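Local atomic coordinates of OBCA, Oxalate Biosynthetic Component A (Burkholderia glumae, PDB entry 4NNB), a protein that belongs to a TIM-barrel enzyme family and holds a magnesium ion next to a bound oxaloacetate ion. Residues A[11-16]-A[223-228]; A[16-21]-A[247-252]; A[271-276]-A[306-311]. All coordinates share one frame; numbering follows the deposited sequence.

Interaction 1 of 3, residues A[11-16]-A[223-228]; sequences APIGAV and VHLHTR. With MG (magnesium ion), chain B; OAA (oxaloacetate ion), chain C.
R228 leaves its backbone with CG anti to the carbonyl carbon (chi1 -58°) and bends at chi2 (-64°), which carries its guanidinium to the I13 and G14 carbonyls, while H226, with CG anti to its carbonyl carbon (chi1 -72°), brings one ring face against G14. The R228 NE gives the closest bond, to G14 O at 2.7 Å, and NH2 reaches I13 O at 3.0 Å from above that carbonyl's plane. Arginine suits this place because its several N-H groups can serve successive peptide carbonyls, and NH1 and NH2 also bind the backbone at Q249 and P17. Glycine suits position 14, where phi is positive and its CA lies over the H226 face as a CH-pi contact, 3.5 Å from the ring centroid. Farther from the metal, I13 CD1 packs on L225 CD2 at 3.6 Å, and a water links I13 N to H224 O. Both histidines ligate magnesium through NE2, H224 at 2.2 Å and H226 at 2.1 Å; E475, a water and oxaloacetate complete the site. With NE2 on the metal and ND1 bonded to N251 OD1, the H226 ring is fixed in rotation, and the metal probably polarises it, making ND1-H a stronger donor.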
loop_
_atom_site.group_PDB
_atom_site.type_symbol
_atom_site.label_atom_id
_atom_site.label_comp_id
_atom_site.label_asym_id
_atom_site.label_seq_id
_atom_site.Cartn_x
_atom_site.Cartn_y
_atom_site.Cartn_z
ATOM N N ALA A 11 -7.034 3.450 2.608
ATOM C CA ALA A 11 -6.814 2.772 1.320
ATOM C C ALA A 11 -6.210 1.386 1.561
ATOM O O ALA A 11 -4.996 1.240 1.589
ATOM C CB ALA A 11 -5.909 3.608 0.418
ATOM N N PRO A 12 -7.067 0.368 1.754
ATOM C CA PRO A 12 -6.598 -0.906 2.326
ATOM C C PRO A 12 -5.937 -1.895 1.376
ATOM O O PRO A 12 -5.336 -2.851 1.881
ATOM C CB PRO A 12 -7.880 -1.543 2.880
ATOM C CG PRO A 12 -8.884 -0.410 2.973
ATOM C CD PRO A 12 -8.531 0.493 1.818
ATOM N N ILE A 13 -6.042 -1.708 0.061
ATOM C CA ILE A 13 -5.610 -2.769 -0.852
ATOM C C ILE A 13 -4.597 -2.318 -1.883
ATOM O O ILE A 13 -3.501 -2.875 -1.968
ATOM C CB ILE A 13 -6.788 -3.416 -1.600
ATOM C CG1 ILE A 13 -7.861 -3.878 -0.619
ATOM C CG2 ILE A 13 -6.293 -4.593 -2.468
ATOM C CD1 ILE A 13 -9.050 -2.931 -0.507
ATOM N N GLY A 14 -4.984 -1.327 -2.681
ATOM C CA GLY A 14 -4.144 -0.843 -3.755
ATOM C C GLY A 14 -3.864 -1.826 -4.872
ATOM O O GLY A 14 -4.494 -2.884 -4.985
ATOM N N ALA A 15 -2.894 -1.454 -5.696
ATOM C CA ALA A 15 -2.471 -2.250 -6.834
ATOM C C ALA A 15 -1.188 -3.040 -6.565
ATOM O O ALA A 15 -0.988 -4.120 -7.122
ATOM C CB ALA A 15 -2.280 -1.347 -8.042
ATOM N N VAL A 16 -0.315 -2.497 -5.723
ATOM C CA VAL A 16 1.067 -2.980 -5.666
ATOM C C VAL A 16 1.406 -4.029 -4.588
ATOM O O VAL A 16 1.993 -5.074 -4.910
ATOM C CB VAL A 16 2.075 -1.802 -5.637
ATOM C CG1 VAL A 16 3.505 -2.313 -5.478
ATOM C CG2 VAL A 16 1.933 -0.966 -6.921
ATOM N N VAL A 223 -13.389 5.112 2.242
ATOM C CA VAL A 223 -12.519 3.975 1.986
ATOM C C VAL A 223 -12.307 3.783 0.481
ATOM O O VAL A 223 -13.264 3.537 -0.262
ATOM C CB VAL A 223 -13.077 2.676 2.596
ATOM C CG1 VAL A 223 -12.061 1.537 2.431
ATOM C CG2 VAL A 223 -13.419 2.891 4.086
ATOM N N HIS A 224 -11.056 3.908 0.051
ATOM C CA HIS A 224 -10.680 3.739 -1.362
ATOM C C HIS A 224 -10.326 2.264 -1.602
ATOM O O HIS A 224 -9.434 1.720 -0.958
ATOM C CB HIS A 224 -9.499 4.672 -1.683
ATOM C CG HIS A 224 -8.860 4.446 -3.024
ATOM N ND1 HIS A 224 -9.467 4.803 -4.218
ATOM C CD2 HIS A 224 -7.644 3.953 -3.361
ATOM C CE1 HIS A 224 -8.660 4.514 -5.222
ATOM N NE2 HIS A 224 -7.544 3.991 -4.729
ATOM N N LEU A 225 -11.039 1.626 -2.523
ATOM C CA LEU A 225 -10.945 0.185 -2.737
ATOM C C LEU A 225 -10.310 -0.199 -4.070
ATOM O O LEU A 225 -10.563 0.445 -5.096
ATOM C CB LEU A 225 -12.354 -0.428 -2.687
ATOM C CG LEU A 225 -13.052 -0.372 -1.323
ATOM C CD1 LEU A 225 -14.457 -0.976 -1.390
ATOM C CD2 LEU A 225 -12.201 -1.110 -0.282
ATOM N N HIS A 226 -9.497 -1.256 -4.038
ATOM C CA HIS A 226 -9.136 -2.016 -5.232
ATOM C C HIS A 226 -9.570 -3.464 -5.026
ATOM O O HIS A 226 -9.758 -3.920 -3.890
ATOM C CB HIS A 226 -7.618 -2.067 -5.439
ATOM C CG HIS A 226 -6.990 -0.778 -5.873
ATOM N ND1 HIS A 226 -6.263 -0.671 -7.038
ATOM C CD2 HIS A 226 -6.918 0.433 -5.266
ATOM C CE1 HIS A 226 -5.783 0.558 -7.143
ATOM N NE2 HIS A 226 -6.168 1.248 -6.081
ATOM N N THR A 227 -9.688 -4.196 -6.127
ATOM C CA THR A 227 -9.799 -5.646 -6.093
ATOM C C THR A 227 -8.588 -6.256 -6.792
ATOM O O THR A 227 -7.848 -5.559 -7.493
ATOM C CB THR A 227 -11.097 -6.135 -6.760
ATOM O OG1 THR A 227 -11.254 -5.483 -8.032
ATOM C CG2 THR A 227 -12.302 -5.817 -5.871
ATOM N N ARG A 228 -8.387 -7.557 -6.587
ATOM C CA ARG A 228 -7.258 -8.280 -7.163
ATOM C C ARG A 228 -7.749 -9.567 -7.810
ATOM O O ARG A 228 -8.679 -10.198 -7.321
ATOM C CB ARG A 228 -6.234 -8.662 -6.084
ATOM C CG ARG A 228 -5.650 -7.498 -5.278
ATOM C CD ARG A 228 -4.840 -6.538 -6.127
ATOM N NE ARG A 228 -4.156 -5.573 -5.269
ATOM C CZ ARG A 228 -2.977 -5.801 -4.693
ATOM N NH1 ARG A 228 -2.333 -6.948 -4.915
ATOM N NH2 ARG A 228 -2.430 -4.878 -3.915
HETATM MG MG MG B . -5.824 3.303 -5.847
HETATM O O1 OAA C . -7.253 5.437 -9.390
HETATM O O2 OAA C . -6.917 4.089 -7.596
HETATM O O4 OAA C . -1.796 3.179 -8.227
HETATM O O5 OAA C . -2.863 3.376 -10.254
HETATM O O3 OAA C . -4.428 3.114 -7.141
HETATM C C1 OAA C . -6.446 4.762 -8.610
HETATM C C2 OAA C . -4.965 4.788 -8.914
HETATM C C3 OAA C . -4.132 3.710 -8.257
HETATM C C4 OAA C . -2.867 3.393 -8.951
HETATM O O HOH W 1 -7.171 0.419 -1.584
HETATM O O HOH W 2 -4.903 5.354 -5.608
#

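Interaction 2 of 3, residues A[16-21]-A[247-252]; sequences VPKFLD and GSQRNQ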
loop_
_atom_site.group_PDB
_atom_site.type_symbol
_atom_site.label_atom_id
_atom_site.label_comp_id
_atom_site.label_asym_id
_atom_site.label_seq_id
_atom_site.Cartn_x
_atom_site.Cartn_y
_atom_site.Cartn_z
ATOM N N VAL A 16 -0.315 -2.497 -5.723
ATOM C CA VAL A 16 1.067 -2.980 -5.666
ATOM C C VAL A 16 1.406 -4.029 -4.588
ATOM O O VAL A 16 1.993 -5.074 -4.910
ATOM C CB VAL A 16 2.075 -1.802 -5.637
ATOM C CG1 VAL A 16 3.505 -2.313 -5.478
ATOM C CG2 VAL A 16 1.933 -0.966 -6.921
ATOM N N PRO A 17 1.050 -3.770 -3.315
ATOM C CA PRO A 17 1.514 -4.746 -2.316
ATOM C C PRO A 17 0.861 -6.132 -2.482
ATOM O O PRO A 17 -0.196 -6.249 -3.118
ATOM C CB PRO A 17 1.106 -4.106 -0.979
ATOM C CG PRO A 17 -0.034 -3.189 -1.313
ATOM C CD PRO A 17 0.303 -2.658 -2.703
ATOM N N LYS A 18 1.484 -7.171 -1.928
ATOM C CA LYS A 18 0.910 -8.512 -2.008
ATOM C C LYS A 18 0.715 -9.143 -0.620
ATOM O O LYS A 18 1.439 -8.829 0.320
ATOM C CB LYS A 18 1.782 -9.418 -2.904
ATOM C CG LYS A 18 1.781 -9.026 -4.392
ATOM C CD LYS A 18 2.610 -9.991 -5.248
ATOM C CE LYS A 18 1.964 -11.373 -5.300
ATOM N NZ LYS A 18 2.777 -12.388 -6.055
ATOM N N PHE A 19 -0.276 -10.021 -0.503
ATOM C CA PHE A 19 -0.480 -10.780 0.721
ATOM C C PHE A 19 0.604 -11.850 0.844
ATOM O O PHE A 19 0.976 -12.492 -0.139
ATOM C CB PHE A 19 -1.872 -11.425 0.727
ATOM C CG PHE A 19 -2.056 -12.491 1.784
ATOM C CD1 PHE A 19 -2.270 -12.147 3.117
ATOM C CD2 PHE A 19 -2.016 -13.839 1.439
ATOM C CE1 PHE A 19 -2.441 -13.132 4.090
ATOM C CE2 PHE A 19 -2.176 -14.829 2.403
ATOM C CZ PHE A 19 -2.398 -14.477 3.727
ATOM N N LEU A 20 1.134 -12.015 2.048
ATOM C CA LEU A 20 2.049 -13.116 2.330
ATOM C C LEU A 20 1.435 -13.981 3.414
ATOM O O LEU A 20 1.056 -13.477 4.473
ATOM C CB LEU A 20 3.408 -12.587 2.795
ATOM C CG LEU A 20 4.338 -13.663 3.356
ATOM C CD1 LEU A 20 4.740 -14.634 2.255
ATOM C CD2 LEU A 20 5.560 -13.042 4.012
ATOM N N ASP A 21 1.292 -15.274 3.141
ATOM C CA ASP A 21 0.825 -16.201 4.167
ATOM C C ASP A 21 1.998 -16.492 5.108
ATOM O O ASP A 21 2.960 -17.135 4.701
ATOM C CB ASP A 21 0.345 -17.500 3.507
ATOM C CG ASP A 21 -0.299 -18.455 4.491
ATOM O OD1 ASP A 21 -0.967 -19.398 4.030
ATOM O OD2 ASP A 21 -0.150 -18.273 5.722
ATOM N N GLY A 247 0.805 -17.017 -6.866
ATOM C CA GLY A 247 -0.252 -16.251 -7.512
ATOM C C GLY A 247 0.153 -14.798 -7.721
ATOM O O GLY A 247 0.848 -14.218 -6.884
ATOM N N SER A 248 -0.277 -14.198 -8.831
ATOM C CA SER A 248 0.110 -12.824 -9.155
ATOM C C SER A 248 -0.526 -11.779 -8.223
ATOM O O SER A 248 0.058 -10.723 -7.990
ATOM C CB SER A 248 -0.278 -12.488 -10.595
ATOM O OG SER A 248 -1.697 -12.390 -10.727
ATOM N N GLN A 249 -1.714 -12.076 -7.708
ATOM C CA GLN A 249 -2.528 -11.095 -6.971
ATOM C C GLN A 249 -2.646 -9.788 -7.754
ATOM O O GLN A 249 -2.668 -8.699 -7.174
ATOM C CB GLN A 249 -1.947 -10.831 -5.578
ATOM C CG GLN A 249 -1.631 -12.107 -4.792
ATOM C CD GLN A 249 -1.233 -11.808 -3.371
ATOM O OE1 GLN A 249 -1.583 -10.751 -2.827
ATOM N NE2 GLN A 249 -0.497 -12.730 -2.750
ATOM N N ARG A 250 -2.721 -9.921 -9.077
ATOM C CA ARG A 250 -2.632 -8.791 -9.987
ATOM C C ARG A 250 -3.787 -7.811 -9.779
ATOM O O ARG A 250 -4.938 -8.208 -9.585
ATOM C CB ARG A 250 -2.612 -9.297 -11.437
ATOM C CG ARG A 250 -2.409 -8.218 -12.478
ATOM C CD ARG A 250 -2.422 -8.780 -13.911
ATOM N NE ARG A 250 -3.560 -9.669 -14.111
ATOM C CZ ARG A 250 -4.770 -9.272 -14.499
ATOM N NH1 ARG A 250 -5.010 -7.988 -14.754
ATOM N NH2 ARG A 250 -5.744 -10.159 -14.637
ATOM N N ASN A 251 -3.465 -6.524 -9.818
ATOM C CA ASN A 251 -4.481 -5.494 -9.700
ATOM C C ASN A 251 -5.461 -5.633 -10.840
ATOM O O ASN A 251 -5.051 -5.734 -11.994
ATOM C CB ASN A 251 -3.852 -4.112 -9.760
ATOM C CG ASN A 251 -4.873 -3.016 -9.558
ATOM O OD1 ASN A 251 -5.501 -2.929 -8.494
ATOM N ND2 ASN A 251 -5.040 -2.165 -10.563
ATOM N N GLN A 252 -6.748 -5.642 -10.511
ATOM C CA GLN A 252 -7.797 -5.882 -11.495
ATOM C C GLN A 252 -9.174 -5.549 -10.922
ATOM O O GLN A 252 -9.526 -5.979 -9.812
ATOM C CB GLN A 252 -7.763 -7.349 -11.944
ATOM C CG GLN A 252 -8.820 -7.691 -12.968
ATOM C CD GLN A 252 -8.618 -6.907 -14.253
ATOM O OE1 GLN A 252 -7.536 -6.930 -14.847
ATOM N NE2 GLN A 252 -9.653 -6.185 -14.676
#
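This is a polar contact near the surface, in which the side chains of K18 and Q249 join the short strand 18-19 to the turn between strands 242-246 and 250-251. Q249 does most of the bonding. Its terminal amide lies alongside the backbone of F19 and uses both ends: OE1 accepts from F19 N at 2.8 Å, and NE2 donates to F19 O at 3.0 Å. Each bond meets a lone pair in the carbonyl plane and is nearly straight (162° and 161° at the hydrogens), so the amide is fixed against rotation and copies what a neighbouring strand's peptide would offer. Glutamine fits because it has a donor and an acceptor at the tip of a chain that runs extended beyond CG.

Strand 18-19 pairs through K18 with strand 197-198 in a two-stranded parallel sheet, and R197 adds a second donor to F19 O. The turn 247-249 leads into the short, weakly bonded strand 250-251, which runs antiparallel to strand 222-229 of the TIM barrel, so the contact ties this small sheet to the segment beside strand 222-229.

K18 crosses Q249, its CE 3.7 Å from Q249 CG. A bend at chi3 (67°) turns the ammonium toward the turn, where NZ donates to G247 O at 2.8 Å. Lysine gives the reach for this bond and the charge for a salt bridge to D52, whose OD2 also accepts from G247 N and so holds both sides of the contact. Within the turn, S248 OG accepts from R250 N at 3.1 Å, forming an ST turn, a common role for serine.

Interaction 3 of 3, residues A[271-276]-A[306-311]; sequences AAILNL and PEVASL. With OAA (oxaloacetate ion), chain C.
Two neighbouring parallel strands of the barrel wall, 273-276 and 308-311, meet here as the beta strands of a beta-alpha-beta unit whose connection includes helix 291-294. E307 starts the pairing just before its strand begins: OE1 accepts from L274 N at 3.1 Å, in place of a backbone carbonyl. The chain bends at chi2 (78°), and the donor comes from above the carboxylate plane, 48° out of it. Glutamate suits the place because its second oxygen, OE2, forms salt bridges with K266 and R520, which probably offset the charge of this buried acid. Regular backbone bonds of 2.9 to 3.1 Å follow, from V308 N to L274 O, L276 N to V308 O, and S310 N to L276 O.

In a TIM barrel, one face of each strand looks into the core and the other toward the surrounding helices. N275 and V308 lie side by side on the inner face, where V308 CG1 sits 3.5 Å from N275 CG, against the flat amide. Donor and acceptor of the N275 amide are both engaged: ND2 bonds to E346, and OD1 makes a weak bond to the metal ligand H224. Asparagine can thus satisfy partners of both kinds in the buried interior. L276 and A309 share the outer face, where L276 CD2 meets P306 CG at 3.6 Å. L276 also packs on Y258 of helix 255-268, and the small A309 touches F338 of helix 328-341.

At the far end, S310 holds OG between its backbone N and carbonyl carbon (chi1 69°), from where it donates to O1 of oxaloacetate; the modelled 2.5 Å is unusually short and doubtful as an exact length. A serine hydroxyl, compact and able to donate, fits this wall of the ligand pocket.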
loop_
_atom_site.group_PDB
_atom_site.type_symbol
_atom_site.label_atom_id
_atom_site.label_comp_id
_atom_site.label_asym_id
_atom_site.label_seq_id
_atom_site.Cartn_x
_atom_site.Cartn_y
_atom_site.Cartn_z
ATOM N N ALA A 271 -23.451 3.953 6.358
ATOM C CA ALA A 271 -22.902 5.287 6.112
ATOM C C ALA A 271 -21.611 5.252 5.294
ATOM O O ALA A 271 -21.114 6.303 4.893
ATOM C CB ALA A 271 -22.631 5.994 7.421
ATOM N N ALA A 272 -21.051 4.060 5.105
ATOM C CA ALA A 272 -19.741 3.930 4.462
ATOM C C ALA A 272 -19.711 4.666 3.141
ATOM O O ALA A 272 -20.621 4.521 2.311
ATOM C CB ALA A 272 -19.392 2.485 4.245
ATOM N N ILE A 273 -18.667 5.464 2.955
ATOM C CA ILE A 273 -18.447 6.146 1.684
ATOM C C ILE A 273 -17.388 5.383 0.908
ATOM O O ILE A 273 -16.201 5.410 1.255
ATOM C CB ILE A 273 -17.978 7.584 1.903
ATOM C CG1 ILE A 273 -19.008 8.338 2.748
ATOM C CG2 ILE A 273 -17.760 8.285 0.553
ATOM C CD1 ILE A 273 -18.553 9.704 3.177
ATOM N N LEU A 274 -17.824 4.674 -0.124
ATOM C CA LEU A 274 -16.909 3.856 -0.901
ATOM C C LEU A 274 -16.360 4.628 -2.101
ATOM O O LEU A 274 -17.110 5.260 -2.861
ATOM C CB LEU A 274 -17.588 2.556 -1.334
ATOM C CG LEU A 274 -18.002 1.591 -0.209
ATOM C CD1 LEU A 274 -18.347 0.225 -0.798
ATOM C CD2 LEU A 274 -16.926 1.459 0.885
ATOM N N ASN A 275 -15.042 4.596 -2.229
ATOM C CA ASN A 275 -14.305 5.249 -3.309
ATOM C C ASN A 275 -13.662 4.140 -4.165
ATOM O O ASN A 275 -12.609 3.581 -3.819
ATOM C CB ASN A 275 -13.263 6.197 -2.674
ATOM C CG ASN A 275 -12.327 6.850 -3.691
ATOM O OD1 ASN A 275 -12.312 6.498 -4.874
ATOM N ND2 ASN A 275 -11.529 7.805 -3.219
ATOM N N LEU A 276 -14.304 3.799 -5.280
ATOM C CA LEU A 276 -13.830 2.671 -6.076
ATOM C C LEU A 276 -12.723 3.070 -7.056
ATOM O O LEU A 276 -12.868 4.015 -7.832
ATOM C CB LEU A 276 -14.990 1.984 -6.807
ATOM C CG LEU A 276 -15.719 0.846 -6.077
ATOM C CD1 LEU A 276 -15.986 1.159 -4.615
ATOM C CD2 LEU A 276 -16.992 0.417 -6.791
ATOM N N PRO A 306 -21.862 3.695 -6.411
ATOM C CA PRO A 306 -20.808 4.057 -5.448
ATOM C C PRO A 306 -20.709 5.575 -5.269
ATOM O O PRO A 306 -20.940 6.324 -6.228
ATOM C CB PRO A 306 -19.527 3.503 -6.099
ATOM C CG PRO A 306 -20.006 2.338 -6.909
ATOM C CD PRO A 306 -21.363 2.786 -7.459
ATOM N N GLU A 307 -20.391 6.016 -4.054
ATOM C CA GLU A 307 -20.378 7.441 -3.730
ATOM C C GLU A 307 -19.286 8.187 -4.498
ATOM O O GLU A 307 -19.479 9.319 -4.937
ATOM C CB GLU A 307 -20.148 7.654 -2.226
ATOM C CG GLU A 307 -21.344 7.299 -1.315
ATOM C CD GLU A 307 -21.506 5.800 -1.069
ATOM O OE1 GLU A 307 -20.590 5.005 -1.395
ATOM O OE2 GLU A 307 -22.562 5.408 -0.530
ATOM N N VAL A 308 -18.131 7.547 -4.619
ATOM C CA VAL A 308 -16.943 8.179 -5.173
ATOM C C VAL A 308 -16.240 7.142 -6.032
ATOM O O VAL A 308 -16.370 5.941 -5.788
ATOM C CB VAL A 308 -16.009 8.681 -4.041
ATOM C CG1 VAL A 308 -14.687 9.257 -4.586
ATOM C CG2 VAL A 308 -16.724 9.731 -3.179
ATOM N N ALA A 309 -15.527 7.593 -7.058
ATOM C CA ALA A 309 -14.632 6.692 -7.773
ATOM C C ALA A 309 -13.471 7.485 -8.338
ATOM O O ALA A 309 -13.602 8.666 -8.662
ATOM C CB ALA A 309 -15.354 5.942 -8.874
ATOM N N SER A 310 -12.328 6.832 -8.481
ATOM C CA SER A 310 -11.145 7.562 -8.901
ATOM C C SER A 310 -11.186 7.917 -10.402
ATOM O O SER A 310 -11.784 7.207 -11.215
ATOM C CB SER A 310 -9.880 6.786 -8.532
ATOM O OG SER A 310 -9.755 5.614 -9.310
ATOM N N LEU A 311 -10.568 9.044 -10.745
ATOM C CA LEU A 311 -10.509 9.521 -12.128
ATOM C C LEU A 311 -9.196 10.286 -12.312
ATOM O O LEU A 311 -8.892 11.206 -11.544
ATOM C CB LEU A 311 -11.720 10.422 -12.428
ATOM C CG LEU A 311 -11.950 10.816 -13.890
ATOM C CD1 LEU A 311 -13.445 11.018 -14.167
ATOM C CD2 LEU A 311 -11.164 12.076 -14.263
HETATM O O1 OAA C . -7.253 5.437 -9.390
HETATM O O2 OAA C . -6.917 4.089 -7.596
HETATM O O4 OAA C . -1.796 3.179 -8.227
HETATM O O5 OAA C . -2.863 3.376 -10.254
HETATM O O3 OAA C . -4.428 3.114 -7.141
HETATM C C1 OAA C . -6.446 4.762 -8.610
HETATM C C2 OAA C . -4.965 4.788 -8.914
HETATM C C3 OAA C . -4.132 3.710 -8.257
HETATM C C4 OAA C . -2.867 3.393 -8.951
#

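From the N terminus, the chain leaves strand 5-10, and interaction 1 closes a loop of 206 residues between 11-16 and the barrel strand 222-229. Interaction 2 begins at V16, which the two share, and ends at 247-252, beyond the second segment of interaction 1; the two closures therefore cross. They touch directly, for T227 OG1 probably bonds to Q252 O, and A15 packs on N251. Interaction 3 comes afterwards in series, with a short closure of 29 residues. It joins interaction 1 through backbone bonds between V223, L225 and N275, and both touch oxaloacetate. Interactions 2 and 3 do not meet, though strands 250-251 and 273-276 both border strand 222-229, so the barrel connects them.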